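SusD superfamily protein (Bacteroides thetaiotaomicron, PDB 3MCX) is of unknown function but, as a zinc-carrying SusD family protein of the outer membrane, probably takes part in binding glycans for uptake. Local coordinates at residues E376-G379 and Y380-I384; I354-S357 and E358-N362. All blocks are in the same frame, centred on the assembly; numbering follows the deposited sequence.

Contact 1. Residues E376-G379 and Y380-I384; sequences EAQG and YLNDI. With ZN (zinc ion), chain E.
The carbonyl oxygen of Gly-379 accepts the backbone N-H of Asp-383 at 2.8 Å (O to N), the shortest hydrogen bond in this part of helix 374-385. The same oxygen lies 3.3 Å from Asp-383 OD2, where two acceptors face each other without a bond. The Asp-383 carboxylate is turned so that OD1 takes a zinc ion at 2.0 Å, whereas OD2 stays 3.2 Å from the metal; the aspartate therefore binds through one oxygen. OD2 also lies at the edge of the Tyr-380 ring, in its plane.

One turn back, Tyr-380 N is held by Glu-376 O, with a weak second bond to Ala-377 O, which in turn receives Leu-381 N in a straighter bond (161°). With CG beside its own backbone N (chi1 -63°), the tyrosine leans back along the helix, and Glu-376 O sits 3.4 Å above one face of the ring, offset toward the rim. The extended Glu-376 chain runs alongside, pointing the same way, its CD 3.5 Å from Tyr-380 OH. Beyond this contact the carboxylate is tied to Tyr-222 and Lys-230 of helix 218-231, which also touch the tyrosine. Replacing the ring by an alanine here would probably open a gap against helix 218-231 and leave CG of Glu-376 without its flanking partner.

Both carboxylates are thus engaged by positive partners, a lysine for Glu-376 and a metal for Asp-383, and the zinc's charge, acting through OD1, is likely to lessen the repulsion between Asp-383 OD2 and the Gly-379 carbonyl oxygen.

Contact 2. Residues I354-S357 and E358-N362; sequences IRLS and EVYLN
The Tyr-360 ring meets the backbone of Leu-356 with its edge: Leu-356 O lies in the ring plane, 3.4 Å from Tyr-360 CD1. The Leu-356 side chain comes against the same rim, its CG 3.6 Å from CE1, while Ile-229, Leu-238, Asp-383 and Ile-384 also pack on the tyrosine from elsewhere in the fold. The setting is a strand-to-helix junction, where strand 351-355 runs into helix 356-370 of the largely helical SusD fold and Arg-355 occupies the N-cap position.

Leu-356 O accepts Tyr-360 N at 3.1 Å, an i to i+4 helical bond. Ser-357 O receives Leu-361 N, and the Leu-361 side chain closes over that oxygen, with CG and CD1 each 3.4 Å away. The start of the helix is less firmly bonded: Arg-355 O takes only weak bonds from Glu-358 N and Val-359 N. The Arg-355 guanidinium group forms salt bridges with Glu-255, Glu-413 and Glu-417, which probably balance its charge in this buried place.

Glu-358, with CG anti to the backbone N (chi1 177°) and its chain extended, reaches back toward Ile-354, near the end of the strand. The Ile-354 side chain crosses it at about a right angle, putting CG1 3.6 Å from Glu-358 OE1. That oxygen has a salt bridge to Arg-210 of helix 201-214. Glu-358 OE1 also accepts a hydrogen bond from a water at 2.8 Å, and the water oxygen in turn accepts Arg-355 N at 2.9 Å, linking strand end and helix start through a single molecule.

Overall arrangement
Contact 2 opens helix 356-370 and contact 1 lies in the next helix, 374-385; their centres are about 11 Å apart. Contact 2 is almost wholly buried, nearer the centre of the chain, and meets its charges with protein partners and a water at a helix start. Contact 1 lies farther out, is only partly buried, and pairs one carboxylate with protein groups while giving another to a zinc ion. Helix 218-231 packs against both. The two helices also touch directly: Asp-383 OD2 lies 3.4 Å from Tyr-360 CE2, placing the metal-binding residue beside the tyrosine of contact 2, and Leu-381 CD1 meets Leu-361 CD2 at 3.7 Å.

Contact 1. Residues E376-G379 and Y380-I384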
ATOM      1  N   GLU A 376       2.067   5.837 -26.166  1.00  7.45           N
ATOM      2  CA  GLU A 376       1.670   6.692 -25.046  1.00  7.65           C
ATOM      3  C   GLU A 376       2.113   6.082 -23.714  1.00  7.45           C
ATOM      4  O   GLU A 376       2.654   6.766 -22.829  1.00  7.77           O
ATOM      5  CB  GLU A 376       0.148   6.949 -25.088  1.00  7.78           C
ATOM      6  CG  GLU A 376      -0.326   7.957 -24.075  1.00  7.08           C
ATOM      7  CD  GLU A 376      -1.793   8.272 -24.209  1.00  8.47           C
ATOM      8  OE1 GLU A 376      -2.611   7.385 -23.901  1.00  8.11           O
ATOM      9  OE2 GLU A 376      -2.111   9.416 -24.617  1.00 10.29           O
ATOM     10  N   ALA A 377       1.854   4.789 -23.552  1.00  7.12           N
ATOM     11  CA  ALA A 377       2.258   4.046 -22.356  1.00  7.05           C
ATOM     12  C   ALA A 377       3.777   4.065 -22.097  1.00  6.43           C
ATOM     13  O   ALA A 377       4.241   4.270 -20.943  1.00  7.24           O
ATOM     14  CB  ALA A 377       1.746   2.596 -22.460  1.00  7.05           C
ATOM     15  N   GLN A 378       4.542   3.862 -23.168  1.00  6.85           N
ATOM     16  CA  GLN A 378       5.995   3.900 -23.117  1.00  7.29           C
ATOM     17  C   GLN A 378       6.461   5.295 -22.663  1.00  6.39           C
ATOM     18  O   GLN A 378       7.372   5.433 -21.834  1.00  5.83           O
ATOM     19  CB  GLN A 378       6.489   3.461 -24.503  1.00  8.76           C
ATOM     20  CG  GLN A 378       7.668   4.072 -25.060  1.00 12.47           C
ATOM     21  CD  GLN A 378       7.805   3.699 -26.533  1.00 16.45           C
ATOM     22  OE1 GLN A 378       7.119   2.798 -27.027  1.00 20.96           O
ATOM     23  NE2 GLN A 378       8.675   4.380 -27.220  1.00 19.89           N
ATOM     24  N   GLY A 379       5.759   6.316 -23.130  1.00  6.82           N
ATOM     25  CA  GLY A 379       6.033   7.698 -22.725  1.00  6.93           C
ATOM     26  C   GLY A 379       5.885   7.877 -21.237  1.00  7.24           C
ATOM     27  O   GLY A 379       6.672   8.581 -20.611  1.00  7.56           O
ATOM     28  N   TYR A 380       4.871   7.239 -20.649  1.00  6.58           N
ATOM     29  CA  TYR A 380       4.659   7.392 -19.211  1.00  6.46           C
ATOM     30  C   TYR A 380       5.767   6.734 -18.398  1.00  6.81           C
ATOM     31  O   TYR A 380       6.183   7.252 -17.346  1.00  7.46           O
ATOM     32  CB  TYR A 380       3.288   6.852 -18.779  1.00  6.57           C
ATOM     33  CG  TYR A 380       2.113   7.592 -19.382  1.00  5.65           C
ATOM     34  CD1 TYR A 380       2.124   8.986 -19.529  1.00  7.83           C
ATOM     35  CD2 TYR A 380       0.970   6.904 -19.797  1.00  6.11           C
ATOM     36  CE1 TYR A 380       1.033   9.657 -20.075  1.00  7.38           C
ATOM     37  CE2 TYR A 380      -0.117   7.572 -20.326  1.00  7.33           C
ATOM     38  CZ  TYR A 380      -0.089   8.940 -20.461  1.00  7.37           C
ATOM     39  OH  TYR A 380      -1.182   9.610 -20.996  1.00  8.63           O
ATOM     40  N   LEU A 381       6.245   5.585 -18.856  1.00  6.95           N
ATOM     41  CA  LEU A 381       7.414   4.970 -18.223  1.00  6.89           C
ATOM     42  C   LEU A 381       8.606   5.915 -18.308  1.00  5.90           C
ATOM     43  O   LEU A 381       9.316   6.116 -17.330  1.00  5.86           O
ATOM     44  CB  LEU A 381       7.777   3.626 -18.862  1.00  7.19           C
ATOM     45  CG  LEU A 381       8.963   2.937 -18.164  1.00  7.63           C
ATOM     46  CD1 LEU A 381       8.711   2.661 -16.672  1.00  7.37           C
ATOM     47  CD2 LEU A 381       9.402   1.669 -18.956  1.00  6.82           C
ATOM     48  N   ASN A 382       8.815   6.503 -19.469  1.00  6.19           N
ATOM     49  CA  ASN A 382       9.938   7.421 -19.679  1.00  6.14           C
ATOM     50  C   ASN A 382       9.798   8.720 -18.870  1.00  6.38           C
ATOM     51  O   ASN A 382      10.802   9.306 -18.479  1.00  6.97           O
ATOM     52  CB  ASN A 382      10.173   7.686 -21.159  1.00  6.61           C
ATOM     53  CG  ASN A 382      10.867   6.517 -21.841  1.00  5.99           C
ATOM     54  OD1 ASN A 382      11.564   5.725 -21.177  1.00  7.57           O
ATOM     55  ND2 ASN A 382      10.655   6.372 -23.153  1.00  6.25           N
ATOM     56  N   ASP A 383       8.561   9.124 -18.565  1.00  7.63           N
ATOM     57  CA  ASP A 383       8.333  10.269 -17.659  1.00  7.63           C
ATOM     58  C   ASP A 383       8.921  10.017 -16.279  1.00  7.42           C
ATOM     59  O   ASP A 383       9.373  10.936 -15.634  1.00  7.48           O
ATOM     60  CB  ASP A 383       6.840  10.574 -17.526  1.00  7.97           C
ATOM     61  CG  ASP A 383       6.315  11.415 -18.669  1.00  9.58           C
ATOM     62  OD1 ASP A 383       7.005  12.375 -19.058  1.00 10.97           O
ATOM     63  OD2 ASP A 383       5.202  11.113 -19.191  1.00 10.06           O
ATOM     64  N   ILE A 384       8.920   8.783 -15.842  1.00  6.48           N
ATOM     65  CA  ILE A 384       9.537   8.429 -14.571  1.00  6.23           C
ATOM     66  C   ILE A 384      11.036   8.309 -14.767  1.00  6.94           C
ATOM     67  O   ILE A 384      11.800   9.011 -14.115  1.00  6.61           O
ATOM     68  CB  ILE A 384       8.932   7.154 -13.981  1.00  7.31           C
ATOM     69  CG1 ILE A 384       7.412   7.303 -13.787  1.00  7.19           C
ATOM     70  CG2 ILE A 384       9.647   6.816 -12.672  1.00  5.40           C
ATOM     71  CD1 ILE A 384       6.942   8.475 -12.931  1.00  9.07           C
TER
HETATM   72 ZN    ZN E   4       6.311  13.885 -20.230  0.50 29.02          ZN

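Contact 2. Residues I354-S357 and E358-N362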
ATOM      1  N   ILE A 354      -1.225   7.075  -1.928  1.00  7.98           N
ATOM      2  CA  ILE A 354      -0.949   6.915  -3.354  1.00  8.19           C
ATOM      3  C   ILE A 354      -0.424   8.236  -3.911  1.00  8.47           C
ATOM      4  O   ILE A 354      -0.858   9.312  -3.513  1.00  8.09           O
ATOM      5  CB  ILE A 354      -2.194   6.379  -4.128  1.00  8.00           C
ATOM      6  CG1 ILE A 354      -1.860   6.053  -5.581  1.00  7.94           C
ATOM      7  CG2 ILE A 354      -3.355   7.354  -4.027  1.00  8.16           C
ATOM      8  CD1 ILE A 354      -2.837   5.049  -6.224  1.00  9.11           C
ATOM      9  N   ARG A 355       0.549   8.140  -4.806  1.00  8.20           N
ATOM     10  CA  ARG A 355       1.135   9.314  -5.429  1.00  8.22           C
ATOM     11  C   ARG A 355       1.291   9.152  -6.947  1.00  8.24           C
ATOM     12  O   ARG A 355       1.151   8.068  -7.519  1.00  7.53           O
ATOM     13  CB  ARG A 355       2.456   9.685  -4.769  1.00  9.21           C
ATOM     14  CG  ARG A 355       3.556   8.709  -4.953  1.00  9.73           C
ATOM     15  CD  ARG A 355       4.809   9.186  -4.216  1.00  8.45           C
ATOM     16  NE  ARG A 355       5.882   8.183  -4.236  1.00  8.27           N
ATOM     17  CZ  ARG A 355       6.866   8.061  -5.139  1.00  8.13           C
ATOM     18  NH1 ARG A 355       7.085   8.972  -6.083  1.00  8.35           N
ATOM     19  NH2 ARG A 355       7.702   7.046  -5.044  1.00  7.81           N
ATOM     20  N   LEU A 356       1.560  10.277  -7.588  1.00  7.61           N
ATOM     21  CA  LEU A 356       1.486  10.358  -9.028  1.00  7.15           C
ATOM     22  C   LEU A 356       2.436   9.372  -9.727  1.00  7.41           C
ATOM     23  O   LEU A 356       2.086   8.867 -10.786  1.00  6.75           O
ATOM     24  CB  LEU A 356       1.748  11.796  -9.462  1.00  7.00           C
ATOM     25  CG  LEU A 356       1.379  12.202 -10.882  1.00  7.05           C
ATOM     26  CD1 LEU A 356      -0.119  11.942 -11.174  1.00  6.81           C
ATOM     27  CD2 LEU A 356       1.779  13.649 -11.186  1.00  7.17           C
ATOM     28  N   SER A 357       3.647   9.140  -9.207  1.00  7.09           N
ATOM     29  CA  SER A 357       4.557   8.203  -9.897  1.00  7.24           C
ATOM     30  C   SER A 357       3.898   6.824 -10.076  1.00  7.37           C
ATOM     31  O   SER A 357       4.084   6.179 -11.131  1.00  7.90           O
ATOM     32  CB  SER A 357       5.892   8.011  -9.165  1.00  7.19           C
ATOM     33  OG  SER A 357       6.756   9.121  -9.319  1.00  8.52           O
ATOM     34  N   GLU A 358       3.134   6.370  -9.074  1.00  7.89           N
ATOM     35  CA  GLU A 358       2.488   5.058  -9.189  1.00  7.71           C
ATOM     36  C   GLU A 358       1.479   5.088 -10.322  1.00  7.42           C
ATOM     37  O   GLU A 358       1.322   4.104 -11.044  1.00  7.79           O
ATOM     38  CB  GLU A 358       1.803   4.614  -7.893  1.00  7.84           C
ATOM     39  CG  GLU A 358       1.094   3.289  -8.055  1.00  8.71           C
ATOM     40  CD  GLU A 358       0.299   2.850  -6.848  1.00  9.81           C
ATOM     41  OE1 GLU A 358       0.576   3.350  -5.752  1.00  9.04           O
ATOM     42  OE2 GLU A 358      -0.621   2.024  -7.002  1.00 10.19           O
ATOM     43  N   VAL A 359       0.786   6.207 -10.449  1.00  7.42           N
ATOM     44  CA  VAL A 359      -0.259   6.351 -11.464  1.00  7.45           C
ATOM     45  C   VAL A 359       0.360   6.259 -12.867  1.00  7.23           C
ATOM     46  O   VAL A 359      -0.168   5.578 -13.738  1.00  7.01           O
ATOM     47  CB  VAL A 359      -1.070   7.664 -11.283  1.00  7.36           C
ATOM     48  CG1 VAL A 359      -2.064   7.832 -12.413  1.00  7.79           C
ATOM     49  CG2 VAL A 359      -1.784   7.686  -9.926  1.00  8.18           C
ATOM     50  N   TYR A 360       1.482   6.941 -13.092  1.00  6.83           N
ATOM     51  CA  TYR A 360       2.193   6.837 -14.371  1.00  6.71           C
ATOM     52  C   TYR A 360       2.643   5.390 -14.635  1.00  7.10           C
ATOM     53  O   TYR A 360       2.527   4.913 -15.761  1.00  7.26           O
ATOM     54  CB  TYR A 360       3.401   7.795 -14.410  1.00  6.54           C
ATOM     55  CG  TYR A 360       3.102   9.224 -14.803  1.00  6.72           C
ATOM     56  CD1 TYR A 360       2.406  10.092 -13.962  1.00  5.93           C
ATOM     57  CD2 TYR A 360       3.511   9.700 -16.037  1.00  7.58           C
ATOM     58  CE1 TYR A 360       2.142  11.391 -14.354  1.00  6.38           C
ATOM     59  CE2 TYR A 360       3.266  10.999 -16.437  1.00  6.92           C
ATOM     60  CZ  TYR A 360       2.556  11.841 -15.601  1.00  5.59           C
ATOM     61  OH  TYR A 360       2.307  13.142 -16.057  1.00  7.45           O
ATOM     62  N   LEU A 361       3.163   4.724 -13.617  1.00  6.83           N
ATOM     63  CA  LEU A 361       3.629   3.336 -13.745  1.00  7.91           C
ATOM     64  C   LEU A 361       2.466   2.368 -14.014  1.00  7.53           C
ATOM     65  O   LEU A 361       2.587   1.465 -14.837  1.00  8.13           O
ATOM     66  CB  LEU A 361       4.488   2.938 -12.529  1.00  7.16           C
ATOM     67  CG  LEU A 361       5.844   3.656 -12.482  1.00  8.12           C
ATOM     68  CD1 LEU A 361       6.395   3.634 -11.051  1.00  8.74           C
ATOM     69  CD2 LEU A 361       6.833   3.097 -13.571  1.00  9.45           C
ATOM     70  N   ASN A 362       1.341   2.611 -13.360  1.00  7.27           N
ATOM     71  CA  ASN A 362       0.103   1.843 -13.603  1.00  6.77           C
ATOM     72  C   ASN A 362      -0.339   2.002 -15.033  1.00  6.90           C
ATOM     73  O   ASN A 362      -0.706   1.030 -15.685  1.00  6.87           O
ATOM     74  CB  ASN A 362      -1.034   2.307 -12.672  1.00  7.09           C
ATOM     75  CG  ASN A 362      -0.848   1.876 -11.228  1.00  7.62           C
ATOM     76  OD1 ASN A 362       0.055   1.111 -10.896  1.00  8.21           O
ATOM     77  ND2 ASN A 362      -1.733   2.393 -10.328  1.00  7.86           N
TER
HETATM   78  O   HOH W   1       1.899   5.583  -4.763  1.00  8.87           O